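Local coordinates for protein mRNA export factor (Human herpesvirus 1, PDB 4YXP) that regulates viral gene expression as a homodimer, inhibiting host splicing, contributing to shutoff of host protein synthesis and mediating nuclear export of viral intronless mRNAs, at residues Arg103-Arg108 and Thr145-Asp151; Gln46-Ala50 and Thr88-Asn92; Trp75-Val79 and Ala124-Met128. All coordinates share one frame; numbering follows the deposited sequence.

The folded C-terminal domain of this regulator illustrates how a mostly helical domain is held together from its centre, at contact 1, to its periphery, where contact 2 sets a loop on a helix. The contacts lie about 20 Å apart, measured between centres. Contact 2 closes first along the chain, then contact 1 opens; contact 3 alternates with both. Contacts 2 and 3 share helix 75-91, each near one of its ends, and meet where Phe89 packs on Trp125. Contact 3 joins that helix to helix 112-132, while contact 1 joins the intervening helix 93-109 to helix 146-167. All three also touch the second subunit, consistent with an intertwined dimer in which packing within one subunit adjoins packing between subunits.

Contact 1. Residues Arg103-Arg108 and Thr145-Asp151; sequences RDCVLR and TTAAVLD
Arg108 lays its side chain over Ala148, with CG 3.7 Å from Ala148 CB and Ala148 CA lying over one face of the guanidinium, offset toward its rim. The arginine chain is extended from CG to NE, which carries its head past the alanine to Asp151. There NH1 donates to Asp151 OD2 over 2.9 Å, on the anti side of the carboxylate, and the two flat groups are turned 72° apart, a single-point salt bridge. Behind it, Arg108 NE is held within its own helix by Asp104 OD2 at 2.7 Å, approached from above the carboxylate plane. Three residues thus form a salt-bridge network that flanks the alanine.

At the other end, Thr145 comes just before helix 146-167 without capping it through its side chain. Its OG1, set between the backbone N and carbonyl carbon, is hydrogen-bonded to Pro141 O and also accepts from Arg103 NE over 2.9 Å in the guanidinium plane; the N-H...O angle is only 138°, so this bond is noticeably bent. Water 1 bridges the same hydroxyl to Arg103 NH2, and the threonine methyl CG2 faces Asp104, 3.7 Å from its backbone N. Between the polar ends, Leu107 CB meets Ala148 CB at 3.7 Å. The axes of the two short helical segments, only 8.2 Å apart and 11° from parallel, form a close pair in which the small alanine permits the approach.

Arg103 NH1 also bonds to Gly266 O of the second subunit and pairs with Glu121, while Arg108 NH1 bonds to Thr155 O of the second subunit. The guanidiniums that join the two helices therefore bond across the subunit interface as well, and the surrounding carboxylates probably offset part of their buried charge.

Contact 2. Residues Gln46-Ala50 and Thr88-Asn92; sequences QPFPA and TFAGN
Water 2 joins Pro49 to Thr88: it donates to Pro49 O at 2.6 Å and lies 2.8 Å from Thr88 OG1, which is also hydrogen-bonded to Ser84 O one turn back in its helix. The loop therefore meets the helix through a solvent molecule, and the direct contacts beside it are apolar or weakly polar. The torsion that puts OG1 beside the backbone N, near Ser84 O and the water, sets CG2 anti to that N and facing Phe48, where it rests 3.6 Å from Phe48 CD1.

Asn92 adjoins the same patch, its CB 4.1 Å from Phe48 CD1. Its ND2 returns to Thr88 O over 2.8 Å, almost straight at 177°, on a lone pair in the carbonyl plane, so the side chain closes over the last turn of helix 75-91. This bond fixes the amide's rotation and points OD1 toward the proline ring, where Pro49 CD comes within 3.3 Å. In the fold, the loop between helices 25-38 and 56-59 packs here on the junction between helices 75-91 and 93-109, with one aromatic residue inserted from the loop. That residue is Phe48: its CZ meets Phe89 CD1 at 3.8 Å, approaching the edge of the Phe89 ring, with the two planes inclined at 52°. Its ring also packs on Ala95 and Ala99 of helix 93-109 and on Leu59, which places it where several helices converge. On the dimer side, Tyr268 of the second subunit meets the Phe89 ring edge-to-face, and His265 of the second subunit packs on Phe48.

Contact 3. Residues Trp75-Val79 and Ala124-Met128; sequences WETLV and AWCKM
Trp75 drives the outer corner of its six-membered ring against the backbone of helix 112-132, and this is the tight part of the contact. CZ3 lies 3.7 Å from Ala124 O and CH2 lies 3.7 Å from Met128 N, both near the indole plane, so the ring edge points at one turn of the partner helix. With CG anti to the backbone N (chi1 168°), the indole is carried along its own helix, where Val79 CG2 packs over one face, and its six-membered end reaches the other helix. Next to it Leu78 sends CD2 to Ala124 CB at 3.9 Å, and Met128 CG comes to 3.5 Å from Leu78 O.

The two segments cross at -55° with the axes of these short stretches 10.3 Å apart, a gap bridged by Trp75, Leu78 and Met128. Helix 75-91 is thereby packed on helix 112-132, and helix 93-109 connects the two in sequence. Past Leu78, Trp125 is reached more loosely, its CE3 edge 4.4 Å from Leu78 CD1; its NE1 is hydrogen-bonded to Asp140 OD2. Phe269 of the second subunit packs on both Leu78 and Trp125, so the monomer core runs on into the dimer interface here.

Lys127 starts tight and ends loose. Its extended chain crosses the indole at about a right angle with CG still close, 3.6 Å from Trp75 CH2, and the contact slackens only further out, where NZ lies 5.2 Å from the six-membered ring centroid of Trp75, at most a weak cation-pi attraction. The ammonium finds its stronger partner in Tyr226 O.

Contact 1. Residues Arg103-Arg108 and Thr145-Asp151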
loop_
_atom_site.group_PDB
_atom_site.type_symbol
_atom_site.label_atom_id
_atom_site.label_comp_id
_atom_site.label_asym_id
_atom_site.label_seq_id
_atom_site.Cartn_x
_atom_site.Cartn_y
_atom_site.Cartn_z
ATOM N N ARG B 103 -3.577 8.934 -11.875
ATOM C CA ARG B 103 -2.211 8.608 -11.473
ATOM C C ARG B 103 -2.157 8.228 -9.996
ATOM O O ARG B 103 -1.367 7.377 -9.592
ATOM C CB ARG B 103 -1.269 9.782 -11.742
ATOM C CG ARG B 103 0.170 9.546 -11.263
ATOM C CD ARG B 103 1.072 10.728 -11.592
ATOM N NE ARG B 103 2.396 10.603 -10.984
ATOM C CZ ARG B 103 3.452 10.044 -11.566
ATOM N NH1 ARG B 103 3.368 9.543 -12.796
ATOM N NH2 ARG B 103 4.605 9.983 -10.911
ATOM N N ASP B 104 -2.998 8.871 -9.192
ATOM C CA ASP B 104 -3.011 8.619 -7.761
ATOM C C ASP B 104 -3.409 7.171 -7.506
ATOM O O ASP B 104 -2.809 6.498 -6.667
ATOM C CB ASP B 104 -3.966 9.579 -7.049
ATOM C CG ASP B 104 -3.698 9.667 -5.558
ATOM O OD1 ASP B 104 -2.886 10.521 -5.143
ATOM O OD2 ASP B 104 -4.293 8.882 -4.799
ATOM N N CYS B 105 -4.405 6.690 -8.246
ATOM C CA CYS B 105 -4.850 5.306 -8.121
ATOM C C CYS B 105 -3.784 4.330 -8.608
ATOM O O CYS B 105 -3.556 3.292 -7.988
ATOM C CB CYS B 105 -6.146 5.084 -8.899
ATOM S SG CYS B 105 -7.577 5.933 -8.209
ATOM N N VAL B 106 -3.138 4.658 -9.721
ATOM C CA VAL B 106 -2.093 3.804 -10.272
ATOM C C VAL B 106 -0.977 3.613 -9.251
ATOM O O VAL B 106 -0.553 2.492 -8.984
ATOM C CB VAL B 106 -1.532 4.382 -11.585
ATOM C CG1 VAL B 106 -0.325 3.573 -12.069
ATOM C CG2 VAL B 106 -2.608 4.403 -12.657
ATOM N N LEU B 107 -0.509 4.715 -8.684
ATOM C CA LEU B 107 0.638 4.689 -7.787
ATOM C C LEU B 107 0.327 3.966 -6.478
ATOM O O LEU B 107 1.223 3.395 -5.845
ATOM C CB LEU B 107 1.112 6.119 -7.504
ATOM C CG LEU B 107 2.260 6.616 -8.390
ATOM C CD1 LEU B 107 2.007 6.329 -9.863
ATOM C CD2 LEU B 107 2.486 8.108 -8.176
ATOM N N ARG B 108 -0.940 3.974 -6.081
ATOM C CA ARG B 108 -1.343 3.317 -4.841
ATOM C C ARG B 108 -1.509 1.804 -5.007
ATOM O O ARG B 108 -1.644 1.081 -4.011
ATOM C CB ARG B 108 -2.635 3.957 -4.310
ATOM C CG ARG B 108 -2.364 5.314 -3.666
ATOM C CD ARG B 108 -3.598 6.089 -3.233
ATOM N NE ARG B 108 -3.202 7.419 -2.771
ATOM C CZ ARG B 108 -2.774 7.708 -1.545
ATOM N NH1 ARG B 108 -2.712 6.769 -0.610
ATOM N NH2 ARG B 108 -2.420 8.950 -1.246
ATOM N N THR B 145 0.808 13.779 -6.804
ATOM C CA THR B 145 0.575 12.408 -6.333
ATOM C C THR B 145 1.750 11.867 -5.523
ATOM O O THR B 145 1.895 10.654 -5.362
ATOM C CB THR B 145 0.293 11.445 -7.506
ATOM O OG1 THR B 145 1.352 11.521 -8.468
ATOM C CG2 THR B 145 -1.034 11.788 -8.180
ATOM N N THR B 146 2.578 12.763 -4.995
ATOM C CA THR B 146 3.718 12.352 -4.176
ATOM C C THR B 146 3.266 11.468 -3.004
ATOM O O THR B 146 3.910 10.466 -2.690
ATOM C CB THR B 146 4.489 13.574 -3.632
ATOM O OG1 THR B 146 5.048 14.314 -4.726
ATOM C CG2 THR B 146 5.621 13.147 -2.699
ATOM N N ALA B 147 2.161 11.839 -2.370
ATOM C CA ALA B 147 1.661 11.102 -1.208
ATOM C C ALA B 147 1.340 9.648 -1.546
ATOM O O ALA B 147 1.402 8.778 -0.677
ATOM C CB ALA B 147 0.427 11.785 -0.643
ATOM N N ALA B 148 0.995 9.387 -2.802
ATOM C CA ALA B 148 0.602 8.047 -3.223
ATOM C C ALA B 148 1.798 7.096 -3.261
ATOM O O ALA B 148 1.714 5.962 -2.784
ATOM C CB ALA B 148 -0.073 8.100 -4.581
ATOM N N VAL B 149 2.913 7.552 -3.827
ATOM C CA VAL B 149 4.105 6.710 -3.888
ATOM C C VAL B 149 4.701 6.603 -2.482
ATOM O O VAL B 149 5.211 5.547 -2.099
ATOM C CB VAL B 149 5.136 7.232 -4.939
ATOM C CG1 VAL B 149 5.386 8.724 -4.803
ATOM C CG2 VAL B 149 6.448 6.452 -4.847
ATOM N N LEU B 150 4.603 7.677 -1.701
ATOM C CA LEU B 150 5.019 7.639 -0.298
ATOM C C LEU B 150 4.277 6.553 0.482
ATOM O O LEU B 150 4.902 5.714 1.137
ATOM C CB LEU B 150 4.792 8.999 0.364
ATOM C CG LEU B 150 5.059 9.085 1.869
ATOM C CD1 LEU B 150 6.497 8.694 2.191
ATOM C CD2 LEU B 150 4.759 10.484 2.383
ATOM N N ASP B 151 2.948 6.571 0.416
ATOM C CA ASP B 151 2.127 5.593 1.138
ATOM C C ASP B 151 2.427 4.163 0.698
ATOM O O ASP B 151 2.521 3.248 1.526
ATOM C CB ASP B 151 0.633 5.880 0.938
ATOM C CG ASP B 151 0.127 7.017 1.807
ATOM O OD1 ASP B 151 0.918 7.559 2.612
ATOM O OD2 ASP B 151 -1.071 7.360 1.692
HETATM O O HOH W 1 4.257 11.292 -8.196
#

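Contact 2. Residues Gln46-Ala50 and Thr88-Asn92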
loop_
_atom_site.group_PDB
_atom_site.type_symbol
_atom_site.label_atom_id
_atom_site.label_comp_id
_atom_site.label_asym_id
_atom_site.label_seq_id
_atom_site.Cartn_x
_atom_site.Cartn_y
_atom_site.Cartn_z
ATOM N N GLN B 46 -12.555 16.097 -22.699
ATOM C CA GLN B 46 -11.518 17.111 -22.513
ATOM C C GLN B 46 -10.158 16.487 -22.213
ATOM O O GLN B 46 -9.635 16.620 -21.106
ATOM C CB GLN B 46 -11.905 18.078 -21.392
ATOM C CG GLN B 46 -13.126 18.927 -21.706
ATOM C CD GLN B 46 -13.113 20.263 -20.984
ATOM O OE1 GLN B 46 -12.056 20.852 -20.758
ATOM N NE2 GLN B 46 -14.294 20.746 -20.618
ATOM N N PRO B 47 -9.580 15.800 -23.208
ATOM C CA PRO B 47 -8.240 15.227 -23.080
ATOM C C PRO B 47 -7.155 16.291 -23.196
ATOM O O PRO B 47 -7.465 17.428 -23.552
ATOM C CB PRO B 47 -8.173 14.249 -24.252
ATOM C CG PRO B 47 -9.046 14.869 -25.288
ATOM C CD PRO B 47 -10.162 15.546 -24.539
ATOM N N PHE B 48 -5.909 15.937 -22.894
ATOM C CA PHE B 48 -4.791 16.828 -23.172
ATOM C C PHE B 48 -4.697 17.055 -24.680
ATOM O O PHE B 48 -4.764 16.096 -25.448
ATOM C CB PHE B 48 -3.466 16.248 -22.667
ATOM C CG PHE B 48 -3.293 16.297 -21.172
ATOM C CD1 PHE B 48 -3.195 17.507 -20.506
ATOM C CD2 PHE B 48 -3.184 15.126 -20.440
ATOM C CE1 PHE B 48 -3.020 17.549 -19.135
ATOM C CE2 PHE B 48 -3.005 15.162 -19.073
ATOM C CZ PHE B 48 -2.924 16.372 -18.418
ATOM N N PRO B 49 -4.551 18.319 -25.116
ATOM C CA PRO B 49 -4.161 18.521 -26.515
ATOM C C PRO B 49 -2.772 17.941 -26.756
ATOM O O PRO B 49 -1.890 18.150 -25.918
ATOM C CB PRO B 49 -4.168 20.047 -26.677
ATOM C CG PRO B 49 -5.007 20.558 -25.550
ATOM C CD PRO B 49 -4.812 19.593 -24.424
ATOM N N ALA B 50 -2.572 17.226 -27.858
ATOM C CA ALA B 50 -1.318 16.501 -28.065
ATOM C C ALA B 50 -0.681 16.768 -29.429
ATOM O O ALA B 50 0.244 16.063 -29.835
ATOM C CB ALA B 50 -1.555 15.010 -27.891
ATOM N N THR B 88 2.022 21.702 -21.007
ATOM C CA THR B 88 0.767 21.007 -21.280
ATOM C C THR B 88 -0.048 20.800 -19.993
ATOM O O THR B 88 -1.263 21.024 -19.976
ATOM C CB THR B 88 1.037 19.644 -21.966
ATOM O OG1 THR B 88 1.608 19.874 -23.263
ATOM C CG2 THR B 88 -0.244 18.826 -22.120
ATOM N N PHE B 89 0.616 20.372 -18.923
ATOM C CA PHE B 89 -0.037 20.243 -17.622
ATOM C C PHE B 89 -0.653 21.566 -17.179
ATOM O O PHE B 89 -1.836 21.632 -16.849
ATOM C CB PHE B 89 0.955 19.783 -16.547
ATOM C CG PHE B 89 1.364 18.337 -16.647
ATOM C CD1 PHE B 89 0.592 17.410 -17.329
ATOM C CD2 PHE B 89 2.529 17.905 -16.038
ATOM C CE1 PHE B 89 0.979 16.086 -17.404
ATOM C CE2 PHE B 89 2.922 16.585 -16.110
ATOM C CZ PHE B 89 2.148 15.674 -16.794
ATOM N N ALA B 90 0.162 22.616 -17.164
ATOM C CA ALA B 90 -0.249 23.906 -16.620
ATOM C C ALA B 90 -1.345 24.557 -17.457
ATOM O O ALA B 90 -2.192 25.276 -16.932
ATOM C CB ALA B 90 0.951 24.835 -16.516
ATOM N N GLY B 91 -1.325 24.299 -18.758
ATOM C CA GLY B 91 -2.239 24.954 -19.677
ATOM C C GLY B 91 -3.615 24.320 -19.754
ATOM O O GLY B 91 -4.515 24.870 -20.385
ATOM N N ASN B 92 -3.783 23.173 -19.100
ATOM C CA ASN B 92 -5.023 22.409 -19.201
ATOM C C ASN B 92 -5.457 21.884 -17.832
ATOM O O ASN B 92 -5.322 20.692 -17.547
ATOM C CB ASN B 92 -4.842 21.250 -20.183
ATOM C CG ASN B 92 -4.488 21.725 -21.583
ATOM O OD1 ASN B 92 -5.365 22.068 -22.371
ATOM N ND2 ASN B 92 -3.197 21.745 -21.895
HETATM O O HOH W 2 -0.323 20.144 -25.251
#

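Contact 3. Residues Trp75-Val79 and Ala124-Met128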
loop_
_atom_site.group_PDB
_atom_site.type_symbol
_atom_site.label_atom_id
_atom_site.label_comp_id
_atom_site.label_asym_id
_atom_site.label_seq_id
_atom_site.Cartn_x
_atom_site.Cartn_y
_atom_site.Cartn_z
ATOM N N TRP B 75 18.370 11.447 -18.880
ATOM C CA TRP B 75 18.299 12.712 -18.159
ATOM C C TRP B 75 18.354 13.881 -19.146
ATOM O O TRP B 75 17.653 14.879 -18.983
ATOM C CB TRP B 75 19.438 12.819 -17.144
ATOM C CG TRP B 75 19.609 14.193 -16.578
ATOM C CD1 TRP B 75 20.684 15.022 -16.745
ATOM C CD2 TRP B 75 18.673 14.909 -15.763
ATOM N NE1 TRP B 75 20.475 16.206 -16.079
ATOM C CE2 TRP B 75 19.248 16.163 -15.471
ATOM C CE3 TRP B 75 17.406 14.613 -15.253
ATOM C CZ2 TRP B 75 18.599 17.115 -14.690
ATOM C CZ3 TRP B 75 16.766 15.560 -14.478
ATOM C CH2 TRP B 75 17.364 16.797 -14.204
ATOM N N GLU B 76 19.184 13.744 -20.173
ATOM C CA GLU B 76 19.353 14.803 -21.170
ATOM C C GLU B 76 18.051 15.049 -21.936
ATOM O O GLU B 76 17.696 16.192 -22.225
ATOM C CB GLU B 76 20.483 14.450 -22.143
ATOM C CG GLU B 76 21.889 14.603 -21.561
ATOM C CD GLU B 76 22.202 13.588 -20.468
ATOM O OE1 GLU B 76 21.633 12.474 -20.495
ATOM O OE2 GLU B 76 23.022 13.908 -19.580
ATOM N N THR B 77 17.341 13.975 -22.259
ATOM C CA THR B 77 16.068 14.079 -22.966
ATOM C C THR B 77 14.997 14.707 -22.073
ATOM O O THR B 77 14.180 15.508 -22.537
ATOM C CB THR B 77 15.589 12.692 -23.460
ATOM O OG1 THR B 77 16.497 12.201 -24.453
ATOM C CG2 THR B 77 14.185 12.765 -24.061
ATOM N N LEU B 78 14.996 14.347 -20.794
ATOM C CA LEU B 78 14.032 14.906 -19.855
ATOM C C LEU B 78 14.262 16.411 -19.703
ATOM O O LEU B 78 13.315 17.193 -19.610
ATOM C CB LEU B 78 14.133 14.198 -18.498
ATOM C CG LEU B 78 13.177 14.642 -17.385
ATOM C CD1 LEU B 78 11.720 14.541 -17.809
ATOM C CD2 LEU B 78 13.415 13.806 -16.138
ATOM N N VAL B 79 15.523 16.819 -19.688
ATOM C CA VAL B 79 15.843 18.234 -19.567
ATOM C C VAL B 79 15.329 18.966 -20.805
ATOM O O VAL B 79 14.793 20.071 -20.707
ATOM C CB VAL B 79 17.360 18.444 -19.358
ATOM C CG1 VAL B 79 17.766 19.889 -19.615
ATOM C CG2 VAL B 79 17.747 18.042 -17.939
ATOM N N ALA B 124 13.019 13.089 -10.302
ATOM C CA ALA B 124 13.692 13.539 -11.519
ATOM C C ALA B 124 12.909 14.684 -12.160
ATOM O O ALA B 124 13.496 15.623 -12.708
ATOM C CB ALA B 124 13.861 12.391 -12.499
ATOM N N TRP B 125 11.585 14.604 -12.084
ATOM C CA TRP B 125 10.715 15.678 -12.566
ATOM C C TRP B 125 10.990 16.961 -11.790
ATOM O O TRP B 125 11.126 18.036 -12.375
ATOM C CB TRP B 125 9.242 15.272 -12.435
ATOM C CG TRP B 125 8.259 16.311 -12.902
ATOM C CD1 TRP B 125 7.461 17.097 -12.119
ATOM C CD2 TRP B 125 7.961 16.663 -14.261
ATOM N NE1 TRP B 125 6.688 17.920 -12.908
ATOM C CE2 TRP B 125 6.976 17.672 -14.224
ATOM C CE3 TRP B 125 8.434 16.226 -15.502
ATOM C CZ2 TRP B 125 6.458 18.251 -15.382
ATOM C CZ3 TRP B 125 7.916 16.803 -16.652
ATOM C CH2 TRP B 125 6.940 17.804 -16.582
ATOM N N CYS B 126 11.083 16.844 -10.468
ATOM C CA CYS B 126 11.419 17.987 -9.627
ATOM C C CYS B 126 12.793 18.544 -9.987
ATOM O O CYS B 126 12.988 19.759 -10.020
ATOM C CB CYS B 126 11.385 17.601 -8.147
ATOM S SG CYS B 126 9.724 17.367 -7.491
ATOM N N LYS B 127 13.747 17.658 -10.254
ATOM C CA LYS B 127 15.101 18.097 -10.564
ATOM C C LYS B 127 15.125 18.830 -11.902
ATOM O O LYS B 127 15.895 19.773 -12.093
ATOM C CB LYS B 127 16.080 16.919 -10.591
ATOM C CG LYS B 127 17.531 17.381 -10.655
ATOM C CD LYS B 127 18.532 16.239 -10.691
ATOM C CE LYS B 127 19.950 16.791 -10.809
ATOM N NZ LYS B 127 20.998 15.740 -10.752
ATOM N N MET B 128 14.275 18.395 -12.825
ATOM C CA MET B 128 14.174 19.040 -14.129
ATOM C C MET B 128 13.580 20.441 -13.980
ATOM O O MET B 128 14.058 21.393 -14.600
ATOM C CB MET B 128 13.330 18.185 -15.081
ATOM C CG MET B 128 13.113 18.800 -16.466
ATOM S SD MET B 128 11.768 20.005 -16.537
ATOM C CE MET B 128 10.352 18.983 -16.137
#